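Local coordinates for protein 16S rRNA (adenine(1408)-N(1))-methyltransferase (Catenulispora acidiphila, PDB 4X1O) that probably transfers a methyl group from S-adenosyl-L-methionine to N1 of adenine 1408 in 16S ribosomal RNA, a modification linked to aminoglycoside resistance, at residues D38-A41 and K42-S46; M84-T87 and A88-A92; V187-L191 and T192-A196. All coordinates share one frame; numbering follows the deposited sequence.

Interaction 1. Residues D38-A41 and K42-S46; sequences DEWA and KAQAS
The side chain of Gln44 lies over one face of the Trp40 indole, one helical turn back. Its CG sits 4.3 Å from the centroid of the six-membered ring of Trp40, almost on the ring normal, and makes a CH-pi contact. The amide end slants over the five-membered part of the indole, its plane 45° from that of the indole. Gln44 OE1 is 3.0 Å above the indole plane, towards the rim. It comes within 3.1 Å of Trp40 NE1, but from above the ring, so the N-H does not aim at it. That N-H instead donates to the backbone O of Ala116, which helps to fix the rotation of the buried indole. The Trp40 ring is carried away from the helix axis because its CG is anti to the backbone N (chi1 177°).

Helix 37-46 lies just before strand 49-54 of the seven-stranded Rossmann-like sheet of this methyltransferase. Trp40, Ala43 and Gln44 turn one face of it onto Leu73 of strand 72-78, and Trp40 also reaches Val75. Leu35 and Leu117 also touch the indole. Near the start of the helix, Asp36 OD2 accepts a hydrogen bond from Glu39 N.

The solvent side is different. The Lys42 chain runs out extended, and its base lies against the preceding turn, with Lys42 CG 3.3 Å from Asp38 O. Opposite charges nearby are not in contact: Lys42 NZ is 6.5 Å from Asp38 OD2. Regular i to i+4 backbone bonds join the turns, among them Ala43 N to Glu39 O at 2.8 Å. Ala43 CB rests 3.4 Å from the same Glu39 O. Further along, Ser46 OG bends back and donates to Ala43 O at 2.8 Å.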
ATOM      1  N   ASP A  38      22.445   7.840   1.744  1.00 42.08           N
ATOM      2  CA  ASP A  38      22.541   9.284   1.532  1.00 37.35           C
ATOM      3  C   ASP A  38      21.463   9.789   0.573  1.00 37.70           C
ATOM      4  O   ASP A  38      20.783  10.774   0.864  1.00 40.48           O
ATOM      5  CB  ASP A  38      23.925   9.666   0.995  1.00 49.98           C
ATOM      6  CG  ASP A  38      24.929   9.947   2.101  1.00 66.09           C
ATOM      7  OD1 ASP A  38      24.505  10.160   3.258  1.00 69.34           O
ATOM      8  OD2 ASP A  38      26.146   9.966   1.808  1.00 71.87           O
ATOM      9  N   GLU A  39      21.307   9.108  -0.561  1.00 36.61           N
ATOM     10  CA  GLU A  39      20.299   9.480  -1.546  1.00 28.67           C
ATOM     11  C   GLU A  39      18.887   9.361  -0.961  1.00 22.23           C
ATOM     12  O   GLU A  39      18.029  10.176  -1.240  1.00 30.72           O
ATOM     13  CB  GLU A  39      20.419   8.622  -2.807  1.00 45.17           C
ATOM     14  CG  GLU A  39      19.190   8.646  -3.708  1.00 56.50           C
ATOM     15  CD  GLU A  39      18.924  10.012  -4.324  1.00 75.75           C
ATOM     16  OE1 GLU A  39      19.850  10.851  -4.362  1.00 83.47           O
ATOM     17  OE2 GLU A  39      17.780  10.244  -4.773  1.00 75.26           O
ATOM     18  N   TRP A  40      18.679   8.332  -0.147  1.00 30.77           N
ATOM     19  CA  TRP A  40      17.397   8.087   0.514  1.00 27.73           C
ATOM     20  C   TRP A  40      17.039   9.240   1.453  1.00 24.25           C
ATOM     21  O   TRP A  40      15.910   9.746   1.445  1.00 24.61           O
ATOM     22  CB  TRP A  40      17.473   6.754   1.270  1.00 26.37           C
ATOM     23  CG  TRP A  40      16.247   6.353   2.083  1.00 30.45           C
ATOM     24  CD1 TRP A  40      16.235   5.965   3.389  1.00 30.70           C
ATOM     25  CD2 TRP A  40      14.887   6.266   1.627  1.00 27.33           C
ATOM     26  NE1 TRP A  40      14.956   5.650   3.781  1.00 29.35           N
ATOM     27  CE2 TRP A  40      14.110   5.826   2.718  1.00 29.37           C
ATOM     28  CE3 TRP A  40      14.253   6.515   0.407  1.00 25.41           C
ATOM     29  CZ2 TRP A  40      12.726   5.641   2.629  1.00 33.09           C
ATOM     30  CZ3 TRP A  40      12.878   6.327   0.319  1.00 30.35           C
ATOM     31  CH2 TRP A  40      12.132   5.899   1.424  1.00 32.43           C
ATOM     32  N   ALA A  41      18.014   9.668   2.242  1.00 31.44           N
ATOM     33  CA  ALA A  41      17.815  10.783   3.160  1.00 30.85           C
ATOM     34  C   ALA A  41      17.552  12.081   2.394  1.00 28.52           C
ATOM     35  O   ALA A  41      16.667  12.849   2.757  1.00 25.68           O
ATOM     36  CB  ALA A  41      19.026  10.933   4.077  1.00 34.43           C
ATOM     37  N   LYS A  42      18.319  12.325   1.332  1.00 29.33           N
ATOM     38  CA  LYS A  42      18.123  13.535   0.531  1.00 29.64           C
ATOM     39  C   LYS A  42      16.763  13.548  -0.156  1.00 32.05           C
ATOM     40  O   LYS A  42      16.103  14.588  -0.213  1.00 29.57           O
ATOM     41  CB  LYS A  42      19.239  13.685  -0.518  1.00 32.17           C
ATOM     42  CG  LYS A  42      20.604  14.021   0.064  1.00 40.10           C
ATOM     43  CD  LYS A  42      21.644  14.232  -1.032  1.00 42.84           C
ATOM     44  CE  LYS A  42      22.963  14.724  -0.448  1.00 52.13           C
ATOM     45  NZ  LYS A  42      23.955  15.114  -1.493  1.00 61.16           N
ATOM     46  N   ALA A  43      16.337  12.396  -0.669  1.00 27.40           N
ATOM     47  CA  ALA A  43      15.036  12.305  -1.315  1.00 24.65           C
ATOM     48  C   ALA A  43      13.916  12.621  -0.325  1.00 21.25           C
ATOM     49  O   ALA A  43      13.006  13.379  -0.638  1.00 23.13           O
ATOM     50  CB  ALA A  43      14.834  10.926  -1.929  1.00 26.30           C
ATOM     51  N   GLN A  44      13.980  12.043   0.871  1.00 22.08           N
ATOM     52  CA  GLN A  44      12.950  12.320   1.876  1.00 22.27           C
ATOM     53  C   GLN A  44      12.894  13.799   2.218  1.00 22.06           C
ATOM     54  O   GLN A  44      11.809  14.372   2.350  1.00 24.25           O
ATOM     55  CB  GLN A  44      13.198  11.524   3.156  1.00 23.76           C
ATOM     56  CG  GLN A  44      13.051  10.031   3.034  1.00 23.26           C
ATOM     57  CD  GLN A  44      13.437   9.348   4.326  1.00 23.60           C
ATOM     58  OE1 GLN A  44      14.409   8.602   4.381  1.00 36.26           O
ATOM     59  NE2 GLN A  44      12.682   9.625   5.385  1.00 24.52           N
ATOM     60  N   ALA A  45      14.066  14.402   2.387  1.00 22.68           N
ATOM     61  CA  ALA A  45      14.157  15.790   2.816  1.00 28.11           C
ATOM     62  C   ALA A  45      13.575  16.720   1.758  1.00 29.33           C
ATOM     63  O   ALA A  45      13.011  17.762   2.082  1.00 33.72           O
ATOM     64  CB  ALA A  45      15.602  16.167   3.119  1.00 28.16           C
ATOM     65  N   SER A  46      13.704  16.319   0.498  1.00 23.19           N
ATOM     66  CA  SER A  46      13.272  17.141  -0.632  1.00 22.75           C
ATOM     67  C   SER A  46      11.790  17.018  -0.953  1.00 21.97           C
ATOM     68  O   SER A  46      11.259  17.824  -1.721  1.00 21.14           O
ATOM     69  CB  SER A  46      14.079  16.768  -1.879  1.00 25.70           C
ATOM     70  OG  SER A  46      13.684  15.489  -2.354  1.00 29.39           O
TER

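Interaction 2. Residues M84-T87 and A88-A92; sequences MTET and AVRAA
Glu86 and Arg90 run out alongside each other from successive turns of helix 85-91. This helix is the crossover of a beta-alpha-beta unit between strands 72-78 and 103-107 of the Rossmann-like sheet. The two side chains form a salt bridge between Glu86 OE2 and Arg90 NH1. As modelled, the carboxylate and guanidinium planes are 26° apart and OE2 faces the guanidinium edge, but the atoms are too close and this geometry is doubtful. Arg90 also makes a cation-pi contact with Trp220, and Glu86 also touches the side chain of Trp220.

Thr87 and Ala88 turn towards the sheet and pack on Leu105. With OG1 beside the backbone N (chi1 -70°), Thr87 hydrogen-bonds to both Asp58 O and Trp220 NE1, so Trp220 is tied to two residues of this helix. Met84, just before the helix, has its side chain about 4 Å from that of Asp78, which binds S-adenosyl-L-methionine. Val89 CG2 stands 3.3 Å from Thr85 O, the same oxygen that accepts the Val89 N hydrogen bond at 2.8 Å.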
ATOM      1  N   MET A  84       7.155  -6.160 -10.238  1.00 31.55           N
ATOM      2  CA  MET A  84       7.212  -4.715 -10.386  1.00 27.77           C
ATOM      3  C   MET A  84       8.207  -4.267 -11.454  1.00 29.44           C
ATOM      4  O   MET A  84       8.368  -3.072 -11.664  1.00 31.16           O
ATOM      5  CB  MET A  84       7.579  -4.056  -9.057  1.00 27.43           C
ATOM      6  CG  MET A  84       6.553  -4.258  -7.945  1.00 28.27           C
ATOM      7  SD  MET A  84       7.009  -3.326  -6.462  1.00 37.79           S
ATOM      8  CE  MET A  84       8.421  -4.265  -5.884  1.00 40.15           C
ATOM      9  N   THR A  85       8.867  -5.214 -12.124  1.00 35.78           N
ATOM     10  CA  THR A  85       9.997  -4.870 -12.987  1.00 37.77           C
ATOM     11  C   THR A  85       9.633  -3.974 -14.164  1.00 34.35           C
ATOM     12  O   THR A  85      10.396  -3.071 -14.496  1.00 33.57           O
ATOM     13  CB  THR A  85      10.701  -6.130 -13.531  1.00 41.83           C
ATOM     14  OG1 THR A  85       9.744  -6.996 -14.153  1.00 44.72           O
ATOM     15  CG2 THR A  85      11.390  -6.867 -12.400  1.00 39.78           C
ATOM     16  N   GLU A  86       8.483  -4.215 -14.788  1.00 32.28           N
ATOM     17  CA  GLU A  86       8.018  -3.363 -15.884  1.00 35.41           C
ATOM     18  C   GLU A  86       7.838  -1.914 -15.437  1.00 30.58           C
ATOM     19  O   GLU A  86       8.199  -0.980 -16.151  1.00 29.73           O
ATOM     20  CB  GLU A  86       6.704  -3.893 -16.457  1.00 40.05           C
ATOM     21  CG  GLU A  86       6.114  -3.024 -17.548  1.00 50.36           C
ATOM     22  CD  GLU A  86       4.991  -3.716 -18.298  1.00 60.65           C
ATOM     23  OE1 GLU A  86       4.786  -4.928 -18.085  1.00 64.24           O
ATOM     24  OE2 GLU A  86       4.310  -3.045 -19.101  1.00 64.69           O
ATOM     25  N   THR A  87       7.271  -1.732 -14.252  1.00 26.13           N
ATOM     26  CA  THR A  87       7.126  -0.400 -13.698  1.00 23.64           C
ATOM     27  C   THR A  87       8.499   0.216 -13.464  1.00 26.43           C
ATOM     28  O   THR A  87       8.729   1.377 -13.775  1.00 23.63           O
ATOM     29  CB  THR A  87       6.334  -0.419 -12.370  1.00 23.21           C
ATOM     30  OG1 THR A  87       4.971  -0.740 -12.649  1.00 28.36           O
ATOM     31  CG2 THR A  87       6.392   0.948 -11.695  1.00 23.57           C
ATOM     32  N   ALA A  88       9.409  -0.570 -12.908  1.00 24.11           N
ATOM     33  CA  ALA A  88      10.739  -0.066 -12.599  1.00 26.57           C
ATOM     34  C   ALA A  88      11.495   0.337 -13.865  1.00 28.47           C
ATOM     35  O   ALA A  88      12.192   1.354 -13.872  1.00 25.72           O
ATOM     36  CB  ALA A  88      11.534  -1.105 -11.819  1.00 28.08           C
ATOM     37  N   VAL A  89      11.344  -0.450 -14.927  1.00 25.66           N
ATOM     38  CA  VAL A  89      12.000  -0.139 -16.205  1.00 27.70           C
ATOM     39  C   VAL A  89      11.471   1.186 -16.765  1.00 26.17           C
ATOM     40  O   VAL A  89      12.242   2.047 -17.208  1.00 26.48           O
ATOM     41  CB  VAL A  89      11.799  -1.269 -17.240  1.00 31.15           C
ATOM     42  CG1 VAL A  89      12.207  -0.813 -18.632  1.00 33.37           C
ATOM     43  CG2 VAL A  89      12.593  -2.513 -16.841  1.00 33.18           C
ATOM     44  N   ARG A  90      10.154   1.356 -16.706  1.00 26.48           N
ATOM     45  CA  ARG A  90       9.514   2.579 -17.182  1.00 26.54           C
ATOM     46  C   ARG A  90       9.924   3.781 -16.338  1.00 26.81           C
ATOM     47  O   ARG A  90      10.166   4.868 -16.867  1.00 26.84           O
ATOM     48  CB  ARG A  90       7.992   2.408 -17.185  1.00 29.81           C
ATOM     49  CG  ARG A  90       7.509   1.440 -18.270  1.00 42.19           C
ATOM     50  CD  ARG A  90       5.994   1.341 -18.276  1.00 43.58           C
ATOM     51  NE  ARG A  90       5.427   1.278 -19.623  1.00 44.81           N
ATOM     52  CZ  ARG A  90       4.812   0.217 -20.127  1.00 54.44           C
ATOM     53  NH1 ARG A  90       4.686  -0.879 -19.401  1.00 62.70           N
ATOM     54  NH2 ARG A  90       4.316   0.251 -21.355  1.00 56.34           N
ATOM     55  N   ALA A  91      10.024   3.579 -15.027  1.00 24.41           N
ATOM     56  CA  ALA A  91      10.304   4.682 -14.117  1.00 21.81           C
ATOM     57  C   ALA A  91      11.753   5.178 -14.222  1.00 27.64           C
ATOM     58  O   ALA A  91      12.041   6.323 -13.870  1.00 24.67           O
ATOM     59  CB  ALA A  91       9.972   4.267 -12.670  1.00 20.38           C
ATOM     60  N   ALA A  92      12.650   4.327 -14.730  1.00 24.59           N
ATOM     61  CA  ALA A  92      14.077   4.627 -14.811  1.00 28.56           C
ATOM     62  C   ALA A  92      14.442   5.467 -16.028  1.00 30.91           C
ATOM     63  O   ALA A  92      15.574   5.941 -16.160  1.00 34.43           O
ATOM     64  CB  ALA A  92      14.883   3.326 -14.839  1.00 31.08           C
TER

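Interaction 3. Residues V187-L191 and T192-A196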
ATOM      1  N   VAL A 187     -16.081  -3.594  13.558  1.00 27.09           N
ATOM      2  CA  VAL A 187     -16.226  -3.354  14.986  1.00 25.74           C
ATOM      3  C   VAL A 187     -16.411  -4.659  15.761  1.00 29.59           C
ATOM      4  O   VAL A 187     -15.673  -4.940  16.706  1.00 29.29           O
ATOM      5  CB  VAL A 187     -17.411  -2.422  15.287  1.00 31.98           C
ATOM      6  CG1 VAL A 187     -17.534  -2.206  16.786  1.00 35.61           C
ATOM      7  CG2 VAL A 187     -17.228  -1.099  14.561  1.00 42.24           C
ATOM      8  N   SER A 188     -17.379  -5.465  15.342  1.00 27.39           N
ATOM      9  CA  SER A 188     -17.783  -6.633  16.133  1.00 25.84           C
ATOM     10  C   SER A 188     -16.708  -7.744  16.192  1.00 28.05           C
ATOM     11  O   SER A 188     -16.699  -8.541  17.134  1.00 31.20           O
ATOM     12  CB  SER A 188     -19.099  -7.194  15.588  1.00 28.89           C
ATOM     13  OG  SER A 188     -18.900  -7.864  14.357  1.00 29.89           O
ATOM     14  N   THR A 189     -15.813  -7.807  15.211  1.00 20.36           N
ATOM     15  CA  THR A 189     -14.708  -8.780  15.274  1.00 21.18           C
ATOM     16  C   THR A 189     -13.570  -8.283  16.153  1.00 23.13           C
ATOM     17  O   THR A 189     -12.582  -8.999  16.370  1.00 24.32           O
ATOM     18  CB  THR A 189     -14.091  -9.109  13.897  1.00 25.55           C
ATOM     19  OG1 THR A 189     -13.526  -7.921  13.319  1.00 24.26           O
ATOM     20  CG2 THR A 189     -15.109  -9.737  12.957  1.00 25.73           C
ATOM     21  N   GLY A 190     -13.709  -7.056  16.647  1.00 23.21           N
ATOM     22  CA  GLY A 190     -12.667  -6.412  17.420  1.00 24.40           C
ATOM     23  C   GLY A 190     -11.546  -5.790  16.600  1.00 20.38           C
ATOM     24  O   GLY A 190     -10.552  -5.362  17.159  1.00 23.70           O
ATOM     25  N   LEU A 191     -11.684  -5.748  15.277  1.00 17.36           N
ATOM     26  CA  LEU A 191     -10.611  -5.193  14.440  1.00 19.41           C
ATOM     27  C   LEU A 191     -10.320  -3.710  14.765  1.00 19.56           C
ATOM     28  O   LEU A 191      -9.164  -3.293  14.818  1.00 20.38           O
ATOM     29  CB  LEU A 191     -10.960  -5.372  12.962  1.00 16.11           C
ATOM     30  CG  LEU A 191     -10.001  -4.754  11.945  1.00 21.22           C
ATOM     31  CD1 LEU A 191      -8.576  -5.279  12.128  1.00 26.51           C
ATOM     32  CD2 LEU A 191     -10.496  -5.034  10.544  1.00 24.13           C
ATOM     33  N   THR A 192     -11.362  -2.923  15.013  1.00 17.95           N
ATOM     34  CA  THR A 192     -11.171  -1.518  15.353  1.00 20.66           C
ATOM     35  C   THR A 192     -10.326  -1.374  16.617  1.00 18.52           C
ATOM     36  O   THR A 192      -9.437  -0.526  16.699  1.00 21.52           O
ATOM     37  CB  THR A 192     -12.519  -0.814  15.538  1.00 32.10           C
ATOM     38  OG1 THR A 192     -13.164  -0.740  14.265  1.00 37.13           O
ATOM     39  CG2 THR A 192     -12.325   0.588  16.076  1.00 37.13           C
ATOM     40  N   ASP A 193     -10.578  -2.239  17.592  1.00 22.51           N
ATOM     41  CA  ASP A 193      -9.830  -2.161  18.836  1.00 22.40           C
ATOM     42  C   ASP A 193      -8.412  -2.687  18.672  1.00 23.21           C
ATOM     43  O   ASP A 193      -7.498  -2.139  19.291  1.00 21.81           O
ATOM     44  CB  ASP A 193     -10.582  -2.887  19.955  1.00 33.00           C
ATOM     45  CG  ASP A 193     -11.968  -2.311  20.177  1.00 60.83           C
ATOM     46  OD1 ASP A 193     -12.074  -1.081  20.383  1.00 73.69           O
ATOM     47  OD2 ASP A 193     -12.953  -3.079  20.165  1.00 73.93           O
ATOM     48  N   ARG A 194      -8.212  -3.719  17.843  1.00 22.10           N
ATOM     49  CA  ARG A 194      -6.848  -4.197  17.579  1.00 19.12           C
ATOM     50  C   ARG A 194      -6.033  -3.136  16.867  1.00 18.55           C
ATOM     51  O   ARG A 194      -4.846  -2.958  17.169  1.00 21.65           O
ATOM     52  CB  ARG A 194      -6.852  -5.503  16.768  1.00 18.93           C
ATOM     53  CG  ARG A 194      -7.254  -6.693  17.645  1.00 24.55           C
ATOM     54  CD  ARG A 194      -7.002  -8.041  16.989  1.00 25.97           C
ATOM     55  NE  ARG A 194      -7.915  -8.325  15.890  1.00 22.01           N
ATOM     56  CZ  ARG A 194      -9.181  -8.688  16.049  1.00 28.85           C
ATOM     57  NH1 ARG A 194      -9.689  -8.792  17.270  1.00 26.42           N
ATOM     58  NH2 ARG A 194      -9.939  -8.940  14.987  1.00 27.10           N
ATOM     59  N   LEU A 195      -6.667  -2.425  15.938  1.00 18.08           N
ATOM     60  CA  LEU A 195      -6.001  -1.327  15.249  1.00 15.66           C
ATOM     61  C   LEU A 195      -5.600  -0.267  16.263  1.00 17.11           C
ATOM     62  O   LEU A 195      -4.449   0.153  16.297  1.00 17.84           O
ATOM     63  CB  LEU A 195      -6.897  -0.743  14.160  1.00 17.83           C
ATOM     64  CG  LEU A 195      -6.893  -1.547  12.852  1.00 18.76           C
ATOM     65  CD1 LEU A 195      -8.149  -1.240  12.037  1.00 24.04           C
ATOM     66  CD2 LEU A 195      -5.657  -1.231  12.047  1.00 19.90           C
ATOM     67  N   ALA A 196      -6.534   0.138  17.121  1.00 18.31           N
ATOM     68  CA  ALA A 196      -6.208   1.180  18.089  1.00 20.73           C
ATOM     69  C   ALA A 196      -5.057   0.749  18.996  1.00 20.13           C
ATOM     70  O   ALA A 196      -4.159   1.551  19.290  1.00 21.53           O
ATOM     71  CB  ALA A 196      -7.426   1.549  18.916  1.00 22.14           C
TER
HETATM   72  O   HOH W   1     -13.526  -3.417  17.782  1.00 32.38           O
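Arg194 folds back over the turn and holds the backbone O of Thr189 with both of its terminal nitrogens. NH1 and NH2 of Arg194 each donate to Thr189 O over 3.0 Å. The oxygen is at the edge of the guanidinium, in its plane. The two bonds differ at the carbonyl: NH1 lies in the carbonyl plane on a lone pair, while NH2 stands 52° out of it. One face of the guanidinium lies over the next peptide, with Gly190 O and Leu191 N both 3.5 Å from its plane. The bend at chi3 (-71°) turns the group back, and Arg194 NE donates to Leu139 O at the end of helix 131-139, a second anchor for the charge.

A water also bridges the turn. It donates to Val187 O at 2.8 Å and to Asp193 OD2, and accepts from Asp193 N. Leu191 and Leu195 meet one turn apart, Leu191 CG 4.0 Å from Leu195 CD1. Leu191 also packs on Val186, and Leu195 packs on Trp200 and Val202 of strand 200-212. Thr189 OG1 bonds to Thr185 O, holding the last turn of the first helix. Arg194 N bonds to Gly190 O at 2.9 Å and opens the next one.

Gly190, with positive phi (81°), thus both ends helix 183-188 and takes the N-cap position of helix 191-197. This is a positive-phi glycine following one helix and serving as N-cap of the next, in the linker between strands 157-163 and 200-212 of the methyltransferase fold.

In the fold
The three interactions follow in series along the chain, and none touches another. Interactions 1 and 2 have centres about 21 Å apart. Their helices, 37-46 and 85-91, both pack near the strand 103-107 end of the sheet: the first on strand 72-78, the second on strand 103-107. Interaction 3 lies about 36 Å from interaction 1 and 37 Å from interaction 2, centre to centre, and packs on strand 200-212, the other outermost strand. Interactions 2 and 3 are on opposite sides of the chain's centre. All belong to one Rossmann-like domain. Interaction 2 is closest to residues that bind S-adenosyl-L-methionine; the other two are peripheral packing.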